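Local coordinates for DNA processing protein DprA (Streptococcus pneumoniae, PDB 3UQZ), which binds single-stranded DNA cooperatively and, as a dimer, helps load the RecA recombinase onto it during natural transformation, at the interface of chains A and B. Residues are numbered along the deposited sequence; one frame, centred on the assembly and turned at random. Chains: chain A/B, DNA processing protein DprA.

Contact 1: the interface of chains A and B. Residues chain A 120, 123-124, 127, 247; chain B 250-252.
The torsions of B:Leu252 and A:Gln120 turn their ends against each other across the dimer interface. In B:Leu252, CG is anti to the carbonyl carbon (chi1 -52°), which sends both methyls toward helix 119-130 of chain A. In A:Gln120, CG is also anti to the carbonyl carbon, and the chain bends at chi2 (-68°), bringing the amide end back beside the leucine. The two side chains cross obliquely. Methyl CD1 of B:Leu252 lies 3.4 Å from the amide nitrogen NE2 of A:Gln120 and 3.7 Å from its CD. The other methyl, CD2 of B:Leu252, rests on the next turn, 3.9 Å from CB of A:Lys123. B:Leu252 thus works as an apolar knob on one side of the helix.

A:Ser124 lies beside it. Its hydroxyl OG is held within chain A by a 2.7 Å hydrogen bond to the backbone O of A:Gln120, from above the carbonyl plane. This bond gives the hydroxyl a partner where it faces the leucine.

B:Ile251 makes the second apolar touch. CG1 of B:Ile251 packs on CG2 of A:Ile247 at 3.9 Å, the two side chains crossing at about a right angle. The tip, CD1 of B:Ile251, reaches the aliphatic stem of A:Lys127, 4.1 Å from CD. The end of that chain, CE and NZ of A:Lys127, lies near the backbone O of B:Ile251 (3.9 Å from CE) without a bond.

No hydrogen bond or salt bridge joins the chains in this patch, so its fit rests on shape and apolar contact. Within chain B, the turn carrying the knob is braced by a 3.0 Å hydrogen bond from the backbone N of B:Leu252 to the hydroxyl OG of B:Ser250.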
loop_
_atom_site.group_PDB
_atom_site.type_symbol
_atom_site.label_atom_id
_atom_site.label_comp_id
_atom_site.label_asym_id
_atom_site.label_seq_id
_atom_site.Cartn_x
_atom_site.Cartn_y
_atom_site.Cartn_z
ATOM N N GLN A 120 16.329 -8.029 -2.438
ATOM C CA GLN A 120 15.260 -7.758 -1.469
ATOM C C GLN A 120 13.917 -8.209 -2.018
ATOM O O GLN A 120 13.138 -8.815 -1.284
ATOM C CB GLN A 120 15.222 -6.270 -1.065
ATOM C CG GLN A 120 16.459 -5.788 -0.285
ATOM C CD GLN A 120 16.567 -6.382 1.104
ATOM O OE1 GLN A 120 17.250 -7.391 1.323
ATOM N NE2 GLN A 120 15.913 -5.754 2.077
ATOM N N LYS A 123 13.746 -11.996 -1.797
ATOM C CA LYS A 123 13.568 -12.428 -0.401
ATOM C C LYS A 123 12.125 -12.180 0.077
ATOM O O LYS A 123 11.614 -12.946 0.899
ATOM C CB LYS A 123 14.587 -11.756 0.544
ATOM C CG LYS A 123 16.052 -12.137 0.326
ATOM C CD LYS A 123 16.558 -13.211 1.279
ATOM C CE LYS A 123 17.784 -13.900 0.726
ATOM N NZ LYS A 123 18.061 -15.173 1.438
ATOM N N SER A 124 11.468 -11.128 -0.470
ATOM C CA SER A 124 10.079 -10.764 -0.167
ATOM C C SER A 124 9.143 -11.864 -0.655
ATOM O O SER A 124 8.263 -12.289 0.089
ATOM C CB SER A 124 9.704 -9.444 -0.839
ATOM O OG SER A 124 10.620 -8.418 -0.503
ATOM N N LYS A 127 9.614 -15.084 1.430
ATOM C CA LYS A 127 8.975 -14.916 2.735
ATOM C C LYS A 127 7.456 -15.133 2.626
ATOM O O LYS A 127 6.904 -15.905 3.415
ATOM C CB LYS A 127 9.313 -13.533 3.330
ATOM C CG LYS A 127 8.808 -13.305 4.756
ATOM C CD LYS A 127 9.090 -11.884 5.220
ATOM C CE LYS A 127 8.516 -11.564 6.580
ATOM N NZ LYS A 127 7.075 -11.215 6.499
ATOM N N ILE A 247 2.968 -6.873 -2.992
ATOM C CA ILE A 247 4.004 -6.757 -1.965
ATOM C C ILE A 247 4.607 -5.345 -2.083
ATOM O O ILE A 247 5.114 -5.001 -3.160
ATOM C CB ILE A 247 5.088 -7.874 -2.084
ATOM C CG1 ILE A 247 4.470 -9.290 -1.931
ATOM C CG2 ILE A 247 6.223 -7.651 -1.062
ATOM C CD1 ILE A 247 5.321 -10.435 -2.505
ATOM N N SER B 250 9.931 -1.787 2.930
ATOM C CA SER B 250 10.240 -3.208 2.811
ATOM C C SER B 250 9.410 -3.984 3.818
ATOM O O SER B 250 9.119 -3.459 4.892
ATOM C CB SER B 250 11.729 -3.454 3.043
ATOM O OG SER B 250 12.035 -4.819 3.280
ATOM N N ILE B 251 9.019 -5.221 3.470
ATOM C CA ILE B 251 8.256 -6.085 4.366
ATOM C C ILE B 251 9.213 -6.946 5.187
ATOM O O ILE B 251 8.778 -7.695 6.066
ATOM C CB ILE B 251 7.171 -6.921 3.618
ATOM C CG1 ILE B 251 7.763 -7.871 2.561
ATOM C CG2 ILE B 251 6.104 -6.034 3.010
ATOM C CD1 ILE B 251 7.264 -9.282 2.656
ATOM N N LEU B 252 10.524 -6.832 4.892
ATOM C CA LEU B 252 11.601 -7.604 5.518
ATOM C C LEU B 252 12.140 -6.982 6.806
ATOM O O LEU B 252 12.277 -7.700 7.793
ATOM C CB LEU B 252 12.759 -7.847 4.521
ATOM C CG LEU B 252 12.412 -8.451 3.162
ATOM C CD1 LEU B 252 13.370 -7.967 2.095
ATOM C CD2 LEU B 252 12.389 -9.968 3.222
#

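Contact 2: the interface of chains A and B. Residues chain A 248-251, 260, 269; chain B 248-251, 260, 269.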
loop_
_atom_site.group_PDB
_atom_site.type_symbol
_atom_site.label_atom_id
_atom_site.label_comp_id
_atom_site.label_asym_id
_atom_site.label_seq_id
_atom_site.Cartn_x
_atom_site.Cartn_y
_atom_site.Cartn_z
ATOM N N PRO A 248 4.546 -4.510 -1.013
ATOM C CA PRO A 248 5.114 -3.153 -1.118
ATOM C C PRO A 248 6.637 -3.129 -1.011
ATOM O O PRO A 248 7.263 -4.127 -0.656
ATOM C CB PRO A 248 4.456 -2.401 0.045
ATOM C CG PRO A 248 4.183 -3.456 1.065
ATOM C CD PRO A 248 3.966 -4.752 0.328
ATOM N N GLY A 249 7.205 -1.979 -1.338
ATOM C CA GLY A 249 8.639 -1.740 -1.268
ATOM C C GLY A 249 8.961 -0.276 -1.072
ATOM O O GLY A 249 8.071 0.522 -0.758
ATOM N N SER A 250 10.240 0.084 -1.281
ATOM C CA SER A 250 10.754 1.446 -1.188
ATOM C C SER A 250 10.093 2.311 -2.248
ATOM O O SER A 250 9.812 1.818 -3.336
ATOM C CB SER A 250 12.267 1.447 -1.399
ATOM O OG SER A 250 12.784 2.742 -1.672
ATOM N N ILE A 251 9.865 3.595 -1.948
ATOM C CA ILE A 251 9.278 4.531 -2.921
ATOM C C ILE A 251 10.382 5.232 -3.725
ATOM O O ILE A 251 10.093 6.002 -4.652
ATOM C CB ILE A 251 8.282 5.530 -2.269
ATOM C CG1 ILE A 251 8.949 6.412 -1.188
ATOM C CG2 ILE A 251 7.044 4.808 -1.754
ATOM C CD1 ILE A 251 8.662 7.871 -1.362
ATOM N N HIS A 260 2.550 -0.404 -5.971
ATOM C CA HIS A 260 1.997 0.738 -5.251
ATOM C C HIS A 260 0.795 1.310 -5.973
ATOM O O HIS A 260 -0.212 1.593 -5.326
ATOM C CB HIS A 260 3.082 1.794 -4.995
ATOM C CG HIS A 260 4.182 1.329 -4.088
ATOM N ND1 HIS A 260 5.398 1.978 -4.054
ATOM C CD2 HIS A 260 4.217 0.289 -3.218
ATOM C CE1 HIS A 260 6.130 1.323 -3.167
ATOM N NE2 HIS A 260 5.464 0.295 -2.643
ATOM N N LEU A 269 -2.731 -5.091 -0.218
ATOM C CA LEU A 269 -1.336 -4.978 0.200
ATOM C C LEU A 269 -1.061 -6.200 1.065
ATOM O O LEU A 269 -1.823 -6.461 2.000
ATOM C CB LEU A 269 -1.096 -3.675 1.009
ATOM C CG LEU A 269 0.368 -3.345 1.387
ATOM C CD1 LEU A 269 0.568 -1.861 1.515
ATOM C CD2 LEU A 269 0.787 -4.019 2.677
ATOM N N PRO B 248 4.926 3.480 2.027
ATOM C CA PRO B 248 5.314 2.072 2.197
ATOM C C PRO B 248 6.822 1.861 2.263
ATOM O O PRO B 248 7.601 2.767 1.945
ATOM C CB PRO B 248 4.692 1.384 0.983
ATOM C CG PRO B 248 4.628 2.418 -0.044
ATOM C CD PRO B 248 4.486 3.750 0.645
ATOM N N GLY B 249 7.209 0.659 2.679
ATOM C CA GLY B 249 8.596 0.234 2.781
ATOM C C GLY B 249 8.748 -1.258 2.586
ATOM O O GLY B 249 7.810 -1.928 2.141
ATOM N N SER B 250 9.931 -1.787 2.930
ATOM C CA SER B 250 10.240 -3.208 2.811
ATOM C C SER B 250 9.410 -3.984 3.818
ATOM O O SER B 250 9.119 -3.459 4.892
ATOM C CB SER B 250 11.729 -3.454 3.043
ATOM O OG SER B 250 12.035 -4.819 3.280
ATOM N N ILE B 251 9.019 -5.221 3.470
ATOM C CA ILE B 251 8.256 -6.085 4.366
ATOM C C ILE B 251 9.213 -6.946 5.187
ATOM O O ILE B 251 8.778 -7.695 6.066
ATOM C CB ILE B 251 7.171 -6.921 3.618
ATOM C CG1 ILE B 251 7.763 -7.871 2.561
ATOM C CG2 ILE B 251 6.104 -6.034 3.010
ATOM C CD1 ILE B 251 7.264 -9.282 2.656
ATOM N N HIS B 260 1.966 -0.274 6.788
ATOM C CA HIS B 260 1.339 -1.342 6.020
ATOM C C HIS B 260 0.013 -1.751 6.632
ATOM O O HIS B 260 -0.959 -1.920 5.894
ATOM C CB HIS B 260 2.294 -2.532 5.862
ATOM C CG HIS B 260 3.533 -2.221 5.076
ATOM N ND1 HIS B 260 4.654 -3.021 5.168
ATOM C CD2 HIS B 260 3.790 -1.201 4.217
ATOM C CE1 HIS B 260 5.550 -2.472 4.365
ATOM N NE2 HIS B 260 5.072 -1.373 3.773
ATOM N N LEU B 269 -2.114 4.884 0.495
ATOM C CA LEU B 269 -0.703 4.595 0.229
ATOM C C LEU B 269 -0.208 5.762 -0.622
ATOM O O LEU B 269 -0.844 6.105 -1.629
ATOM C CB LEU B 269 -0.546 3.265 -0.544
ATOM C CG LEU B 269 0.892 2.753 -0.783
ATOM C CD1 LEU B 269 0.933 1.256 -0.861
ATOM C CD2 LEU B 269 1.502 3.340 -2.036
#
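A:Pro248 and B:His260 pack together across the two-fold axis of the DprA/Smf-family dimer, and B:Pro248 and A:His260 form the twin pair.

The ring contacts are CH-pi. CG of B:Pro248 sits over one face of the A:His260 imidazole, 3.7 Å from the ring centroid and shifted toward the rim. It lies near the NE2 end, 3.5 Å from A:His260 NE2. Each histidine has CG anti to the carbonyl carbon (chi1 -65° in A:His260), which brings its ring against the partner's proline.

The hydrogen bonds stay within each chain. The backbone N of A:Gly249 donates to NE2 of A:His260 at 3.1 Å. The bond is nearly straight, 171° at H, with the donor tilted 19° out of the ring plane. B:Gly249 and B:His260 repeat it. The bond helps fix the turn of the ring and ties helix 257-264 to the segment that bears the proline. With NE2 accepting, a ring proton, if there is one, would more likely sit on ND1.

Aliphatic contacts fill the flanks. CG2 of A:Ile251 touches CD of B:Pro248 at 3.7 Å, the two side chains crossing at about a right angle. CD2 of B:Leu269 meets CB of A:His260, also at 3.7 Å. On the axis, the CB atoms of A:Pro248 and B:Pro248 lie 3.9 Å apart, and the CD1 methyls of A:Leu269 and B:Leu269 meet where the two side chains cross at about a right angle.

Contact 1 and contact 2 belong to one two-fold dimer interface, their C-alpha centres about 9 Å apart. They share B:Ser250 and B:Ile251. Contact 2 lies on the axis, where the same residues of both chains meet. Contact 1 lies to one side, against helix 119-130 of chain A, and its twin forms with the chains exchanged. In chain B the stretch 248-252 runs through both, so one stretch of chain serves the centre and the flank. Dimerization is crucial for loading RecA onto DNA, and these contacts probably help hold the dimer together.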